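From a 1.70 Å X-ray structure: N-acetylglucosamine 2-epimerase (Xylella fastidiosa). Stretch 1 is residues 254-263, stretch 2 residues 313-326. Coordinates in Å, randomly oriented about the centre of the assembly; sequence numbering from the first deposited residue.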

ATOM      1  N   ALA A 254      10.166   6.507  -0.633  1.00 15.26           N
ATOM      2  CA  ALA A 254      10.540   7.730  -1.323  1.00 15.38           C
ATOM      3  C   ALA A 254       9.294   8.585  -1.599  1.00 16.01           C
ATOM      4  O   ALA A 254       9.303   9.820  -1.377  1.00 16.28           O
ATOM      5  N   LYS A 255       8.224   7.938  -2.035  1.00 16.41           N
ATOM      6  CA  LYS A 255       6.939   8.608  -2.254  1.00 16.31           C
ATOM      7  C   LYS A 255       6.378   9.198  -0.955  1.00 14.81           C
ATOM      8  O   LYS A 255       5.954  10.370  -0.910  1.00 16.13           O
ATOM      9  N   LEU A 256       6.357   8.396   0.101  1.00 14.53           N
ATOM     10  CA  LEU A 256       5.845   8.887   1.380  1.00 15.59           C
ATOM     11  C   LEU A 256       6.658  10.065   1.918  1.00 15.64           C
ATOM     12  O   LEU A 256       6.084  11.025   2.475  1.00 15.71           O
ATOM     13  N   LEU A 257       7.984  10.032   1.761  1.00 15.25           N
ATOM     14  CA  LEU A 257       8.836  11.155   2.190  1.00 15.02           C
ATOM     15  C   LEU A 257       8.533  12.418   1.375  1.00 16.17           C
ATOM     16  O   LEU A 257       8.602  13.551   1.908  1.00 16.15           O
ATOM     17  N   LEU A 258       8.223  12.258   0.088  1.00 15.95           N
ATOM     18  CA  LEU A 258       7.877  13.414  -0.752  1.00 17.75           C
ATOM     19  C   LEU A 258       6.451  13.951  -0.448  1.00 17.80           C
ATOM     20  O   LEU A 258       6.194  15.144  -0.615  1.00 19.28           O
ATOM     21  N   ILE A 259       5.570  13.106   0.021  1.00 17.72           N
ATOM     22  CA  ILE A 259       4.251  13.574   0.506  1.00 17.41           C
ATOM     23  C   ILE A 259       4.476  14.324   1.835  1.00 18.58           C
ATOM     24  O   ILE A 259       3.921  15.393   2.037  1.00 17.74           O
ATOM     25  N   LEU A 260       5.340  13.805   2.699  1.00 18.14           N
ATOM     26  CA  LEU A 260       5.658  14.526   3.936  1.00 18.61           C
ATOM     27  C   LEU A 260       6.242  15.899   3.647  1.00 19.36           C
ATOM     28  O   LEU A 260       5.923  16.872   4.341  1.00 19.15           O
ATOM     29  N   ASP A 261       7.078  15.981   2.604  1.00 19.16           N
ATOM     30  CA  ASP A 261       7.784  17.221   2.236  1.00 20.99           C
ATOM     31  C   ASP A 261       6.813  18.327   1.778  1.00 20.82           C
ATOM     32  O   ASP A 261       7.140  19.540   1.798  1.00 21.36           O
ATOM     33  N   ARG A 262       5.674  17.909   1.293  1.00 21.59           N
ATOM     34  CA  ARG A 262       4.568  18.791   0.944  1.00 23.65           C
ATOM     35  C   ARG A 262       3.942  19.490   2.169  1.00 23.55           C
ATOM     36  O   ARG A 262       3.476  20.648   2.068  1.00 23.60           O
ATOM     37  N   TYR A 263       3.915  18.796   3.312  1.00 21.53           N
ATOM     38  CA  TYR A 263       3.202  19.260   4.504  1.00 22.01           C
ATOM     39  C   TYR A 263       4.128  19.724   5.622  1.00 22.86           C
ATOM     40  O   TYR A 263       3.680  20.401   6.566  1.00 23.61           O
ATOM     41  N   ALA A 313       4.178   0.210  -9.796  1.00 16.70           N
ATOM     42  CA  ALA A 313       3.232   1.325  -9.514  1.00 16.40           C
ATOM     43  C   ALA A 313       3.837   2.311  -8.470  1.00 16.42           C
ATOM     44  O   ALA A 313       3.802   3.512  -8.629  1.00 15.40           O
ATOM     45  N   GLU A 314       4.348   1.778  -7.376  1.00 17.25           N
ATOM     46  CA  GLU A 314       4.869   2.620  -6.295  1.00 17.59           C
ATOM     47  C   GLU A 314       6.085   3.396  -6.815  1.00 16.11           C
ATOM     48  O   GLU A 314       6.320   4.562  -6.451  1.00 16.38           O
ATOM     49  N   SER A 315       6.856   2.729  -7.696  1.00 16.77           N
ATOM     50  CA  SER A 315       8.033   3.315  -8.223  1.00 16.22           C
ATOM     51  C   SER A 315       7.734   4.459  -9.188  1.00 16.66           C
ATOM     52  O   SER A 315       8.430   5.476  -9.189  1.00 16.53           O
ATOM     53  N   LEU A 316       6.732   4.305 -10.040  1.00 16.72           N
ATOM     54  CA  LEU A 316       6.386   5.420 -10.940  1.00 16.73           C
ATOM     55  C   LEU A 316       5.767   6.581 -10.183  1.00 16.61           C
ATOM     56  O   LEU A 316       5.970   7.721 -10.551  1.00 18.05           O
ATOM     57  N   ALA A 317       5.059   6.319  -9.080  1.00 17.16           N
ATOM     58  CA  ALA A 317       4.494   7.416  -8.290  1.00 16.13           C
ATOM     59  C   ALA A 317       5.631   8.188  -7.631  1.00 16.21           C
ATOM     60  O   ALA A 317       5.676   9.443  -7.697  1.00 15.85           O
ATOM     61  N   ALA A 318       6.593   7.461  -7.045  1.00 15.79           N
ATOM     62  CA  ALA A 318       7.786   8.071  -6.485  1.00 16.47           C
ATOM     63  C   ALA A 318       8.565   8.897  -7.539  1.00 17.17           C
ATOM     64  O   ALA A 318       8.963   9.987  -7.252  1.00 15.99           O
ATOM     65  N   ALA A 319       8.740   8.351  -8.748  1.00 16.56           N
ATOM     66  CA  ALA A 319       9.497   9.030  -9.816  1.00 18.09           C
ATOM     67  C   ALA A 319       8.842  10.347 -10.191  1.00 18.28           C
ATOM     68  O   ALA A 319       9.533  11.340 -10.333  1.00 19.37           O
ATOM     69  N   ALA A 320       7.529  10.379 -10.292  1.00 17.99           N
ATOM     70  CA  ALA A 320       6.801  11.613 -10.609  1.00 19.11           C
ATOM     71  C   ALA A 320       6.996  12.675  -9.496  1.00 19.64           C
ATOM     72  O   ALA A 320       7.268  13.866  -9.785  1.00 19.03           O
ATOM     73  N   LEU A 321       6.833  12.260  -8.224  1.00 19.73           N
ATOM     74  CA  LEU A 321       7.058  13.188  -7.110  1.00 19.38           C
ATOM     75  C   LEU A 321       8.522  13.723  -7.051  1.00 19.88           C
ATOM     76  O   LEU A 321       8.727  14.909  -6.830  1.00 20.00           O
ATOM     77  N   LEU A 322       9.505  12.852  -7.287  1.00 18.38           N
ATOM     78  CA  LEU A 322      10.918  13.211  -7.264  1.00 20.24           C
ATOM     79  C   LEU A 322      11.225  14.155  -8.406  1.00 20.48           C
ATOM     80  O   LEU A 322      11.920  15.132  -8.193  1.00 21.57           O
ATOM     81  N   ALA A 323      10.688  13.862  -9.582  1.00 20.59           N
ATOM     82  CA  ALA A 323      10.843  14.741 -10.766  1.00 21.98           C
ATOM     83  C   ALA A 323      10.311  16.146 -10.515  1.00 23.11           C
ATOM     84  O   ALA A 323      10.991  17.145 -10.860  1.00 25.71           O
ATOM     85  N   THR A 324       9.127  16.260  -9.920  1.00 23.95           N
ATOM     86  CA  THR A 324       8.476  17.551  -9.741  1.00 25.97           C
ATOM     87  C   THR A 324       9.174  18.385  -8.674  1.00 26.24           C
ATOM     88  O   THR A 324       9.392  19.580  -8.851  1.00 26.35           O
ATOM     89  N   ARG A 325       9.583  17.731  -7.588  1.00 26.60           N
ATOM     90  CA  ARG A 325      10.305  18.419  -6.522  1.00 26.62           C
ATOM     91  C   ARG A 325      11.740  18.806  -6.900  1.00 26.58           C
ATOM     92  O   ARG A 325      12.199  19.930  -6.605  1.00 27.22           O
ATOM     93  N   SER A 326      12.453  17.894  -7.544  1.00 27.01           N
ATOM     94  CA  SER A 326      13.873  18.066  -7.798  1.00 28.77           C
ATOM     95  C   SER A 326      14.160  18.831  -9.085  1.00 30.32           C
ATOM     96  O   SER A 326      15.250  19.379  -9.227  1.00 31.79           O
TER

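The two helices run in broadly the same direction, their axes inclined at 38° and 8.6 Å apart at closest approach, and together they bury 546 Å² of surface. Along the second helix the contact begins at Glu314. Its CA-to-CB bond points sideways, but chi1 and chi2, both m, bring the carboxylate nearer the first helix, where OE1 accepts a hydrogen bond from Lys255 NZ at 2.6 Å as part of a salt bridge; OE2 is satisfied elsewhere in the structure. The charged pair is buried, and each group gives the other a partner of opposite charge.

Ala317 and Ala318 follow; at Ala318, whose side chain is a single methyl, the helices come close, its CA 4.3 Å from Lys255 CA. The lysine, with chi angles t, t, p and t, sits as a knob among Glu314, Ala317, Ala318 and Leu321, its aliphatic CD lying 3.9 Å from Ala317 CB. Ala318 CB also meets Ala254 CB at 4.2 Å.

Leu321 (m, t) provides the reciprocal knob, pointing toward the first helix and settling among Lys255, Leu258, Ile259 and Arg262. Its CB lies 3.8 Å from Leu258 CB and its CD1 3.9 Å from Ile259 CG1, while CD2 reaches the edge of the Arg262 guanidinium, 3.5 Å from NH2. Leu322, also m, t, starts sideways but extends its end inward, placing CD2 4.0 Å from Leu258 CD2.

Beyond Thr324, whose OG1 donates a hydrogen bond to Ala320 O at 2.9 Å, Arg325 (chi1 t, chi2 p, chi3 t), pointing toward the first helix, closes the contact. Its CB packs 3.5 Å from CD1 of Leu258 (m, m), and the guanidinium of Arg325, an exposed residue, engages Asp261 (chi1 t) in a salt bridge: NE donates to OD2 at 2.6 Å, and NH2 makes a weak hydrogen bond to OD1 at 3.0 Å. Salt bridges thus flank the apolar centre along the helix.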

ATOM      1  CB  ALA A 254      11.297   7.450  -2.607  1.00 14.72           C
ATOM      2  CB  LYS A 255       5.958   7.623  -2.875  1.00 16.78           C
ATOM      3  CG  LYS A 255       4.580   8.206  -3.258  1.00 18.81           C
ATOM      4  CD  LYS A 255       3.484   7.148  -3.391  1.00 22.49           C
ATOM      5  CE  LYS A 255       3.078   6.578  -2.065  1.00 22.70           C
ATOM      6  NZ  LYS A 255       2.283   5.399  -2.251  1.00 26.24           N
ATOM      7  CB  LEU A 256       5.794   7.763   2.413  1.00 15.96           C
ATOM      8  CG  LEU A 256       4.835   6.623   2.131  1.00 16.59           C
ATOM      9  CD1 LEU A 256       5.055   5.586   3.246  1.00 18.11           C
ATOM     10  CD2 LEU A 256       3.301   7.038   2.015  1.00 17.87           C
ATOM     11  CB  LEU A 257      10.318  10.806   2.018  1.00 14.70           C
ATOM     12  CG  LEU A 257      10.834   9.676   2.879  1.00 15.19           C
ATOM     13  CD1 LEU A 257      12.326   9.363   2.558  1.00 17.44           C
ATOM     14  CD2 LEU A 257      10.685   9.990   4.378  1.00 17.57           C
ATOM     15  CB  LEU A 258       8.028  13.110  -2.251  1.00 18.36           C
ATOM     16  CG  LEU A 258       9.424  13.376  -2.830  1.00 22.18           C
ATOM     17  CD1 LEU A 258       9.746  14.893  -3.048  1.00 25.58           C
ATOM     18  CD2 LEU A 258      10.490  12.756  -2.005  1.00 24.46           C
ATOM     19  CB  ILE A 259       3.263  12.433   0.677  1.00 17.73           C
ATOM     20  CG1 ILE A 259       2.951  11.794  -0.691  1.00 17.92           C
ATOM     21  CG2 ILE A 259       1.946  12.957   1.334  1.00 17.70           C
ATOM     22  CD1 ILE A 259       2.153  10.515  -0.629  1.00 20.04           C
ATOM     23  CB  LEU A 260       6.607  13.733   4.808  1.00 18.55           C
ATOM     24  CG  LEU A 260       5.940  12.621   5.607  1.00 19.02           C
ATOM     25  CD1 LEU A 260       6.972  11.544   5.974  1.00 19.38           C
ATOM     26  CD2 LEU A 260       5.261  13.174   6.889  1.00 21.26           C
ATOM     27  CB  ASP A 261       8.796  16.891   1.147  1.00 19.95           C
ATOM     28  CG  ASP A 261       9.506  18.107   0.581  1.00 24.63           C
ATOM     29  OD1 ASP A 261      10.428  18.631   1.233  1.00 23.87           O
ATOM     30  OD2 ASP A 261       9.165  18.516  -0.567  1.00 28.23           O
ATOM     31  CB  ARG A 262       3.534  17.971   0.169  1.00 25.26           C
ATOM     32  CG  ARG A 262       2.641  18.694  -0.770  1.00 29.70           C
ATOM     33  CD  ARG A 262       1.551  17.718  -1.308  1.00 32.75           C
ATOM     34  NE  ARG A 262       2.120  16.797  -2.296  1.00 32.71           N
ATOM     35  CZ  ARG A 262       1.658  15.592  -2.634  1.00 31.36           C
ATOM     36  NH1 ARG A 262       0.594  15.052  -2.064  1.00 31.38           N
ATOM     37  NH2 ARG A 262       2.303  14.909  -3.562  1.00 32.29           N
ATOM     38  CB  TYR A 263       2.292  18.148   5.040  1.00 21.93           C
ATOM     39  CG  TYR A 263       1.226  17.719   4.078  1.00 23.12           C
ATOM     40  CD1 TYR A 263       0.377  18.641   3.490  1.00 27.86           C
ATOM     41  CD2 TYR A 263       1.078  16.380   3.740  1.00 28.00           C
ATOM     42  CE1 TYR A 263      -0.579  18.246   2.597  1.00 30.35           C
ATOM     43  CE2 TYR A 263       0.117  15.981   2.858  1.00 30.99           C
ATOM     44  CZ  TYR A 263      -0.693  16.907   2.288  1.00 31.17           C
ATOM     45  OH  TYR A 263      -1.627  16.468   1.419  1.00 36.16           O
ATOM     46  CB  ALA A 313       1.883   0.731  -9.041  1.00 16.43           C
ATOM     47  CB  GLU A 314       5.265   1.790  -5.064  1.00 18.71           C
ATOM     48  CG  GLU A 314       4.081   1.195  -4.309  1.00 20.89           C
ATOM     49  CD  GLU A 314       3.132   2.243  -3.696  1.00 25.81           C
ATOM     50  OE1 GLU A 314       3.582   3.375  -3.343  1.00 26.74           O
ATOM     51  OE2 GLU A 314       1.927   1.951  -3.553  1.00 26.30           O
ATOM     52  CB  SER A 315       8.961   2.267  -8.842  1.00 16.99           C
ATOM     53  OG  SER A 315       9.339   1.327  -7.850  1.00 17.76           O
ATOM     54  CB  LEU A 316       5.536   4.946 -12.154  1.00 18.58           C
ATOM     55  CG  LEU A 316       4.173   4.373 -11.931  1.00 18.04           C
ATOM     56  CD1 LEU A 316       3.135   5.459 -11.813  1.00 18.89           C
ATOM     57  CD2 LEU A 316       3.740   3.317 -13.038  1.00 16.75           C
ATOM     58  CB  ALA A 317       3.484   6.857  -7.237  1.00 16.57           C
ATOM     59  CB  ALA A 318       8.690   7.002  -5.852  1.00 16.39           C
ATOM     60  CB  ALA A 319       9.649   8.108 -11.036  1.00 18.44           C
ATOM     61  CB  ALA A 320       5.268  11.291 -10.883  1.00 18.62           C
ATOM     62  CB  LEU A 321       6.593  12.594  -5.771  1.00 19.76           C
ATOM     63  CG  LEU A 321       5.093  12.287  -5.598  1.00 22.60           C
ATOM     64  CD1 LEU A 321       4.725  11.978  -4.147  1.00 23.34           C
ATOM     65  CD2 LEU A 321       4.270  13.395  -6.067  1.00 24.79           C
ATOM     66  CB  LEU A 322      11.793  11.976  -7.384  1.00 20.57           C
ATOM     67  CG  LEU A 322      11.842  11.187  -6.066  1.00 21.24           C
ATOM     68  CD1 LEU A 322      12.223   9.717  -6.266  1.00 20.16           C
ATOM     69  CD2 LEU A 322      12.835  11.908  -5.146  1.00 22.40           C
ATOM     70  CB  ALA A 323      10.175  14.112 -12.024  1.00 20.76           C
ATOM     71  CB  THR A 324       6.991  17.383  -9.381  1.00 25.44           C
ATOM     72  OG1 THR A 324       6.363  16.575 -10.382  1.00 28.06           O
ATOM     73  CG2 THR A 324       6.307  18.766  -9.348  1.00 27.75           C
ATOM     74  CB  ARG A 325      10.325  17.526  -5.275  1.00 25.90           C
ATOM     75  CG  ARG A 325      10.953  18.138  -4.042  1.00 28.65           C
ATOM     76  CD  ARG A 325      10.358  19.508  -3.696  1.00 32.57           C
ATOM     77  NE  ARG A 325      10.586  19.877  -2.302  1.00 33.65           N
ATOM     78  CZ  ARG A 325      11.720  20.359  -1.795  1.00 40.41           C
ATOM     79  NH1 ARG A 325      12.802  20.547  -2.559  1.00 43.32           N
ATOM     80  NH2 ARG A 325      11.772  20.656  -0.493  1.00 39.75           N
ATOM     81  CB  SER A 326      14.562  16.702  -7.877  1.00 28.85           C
ATOM     82  OG  SER A 326      14.236  16.049  -9.098  1.00 27.92           O
TER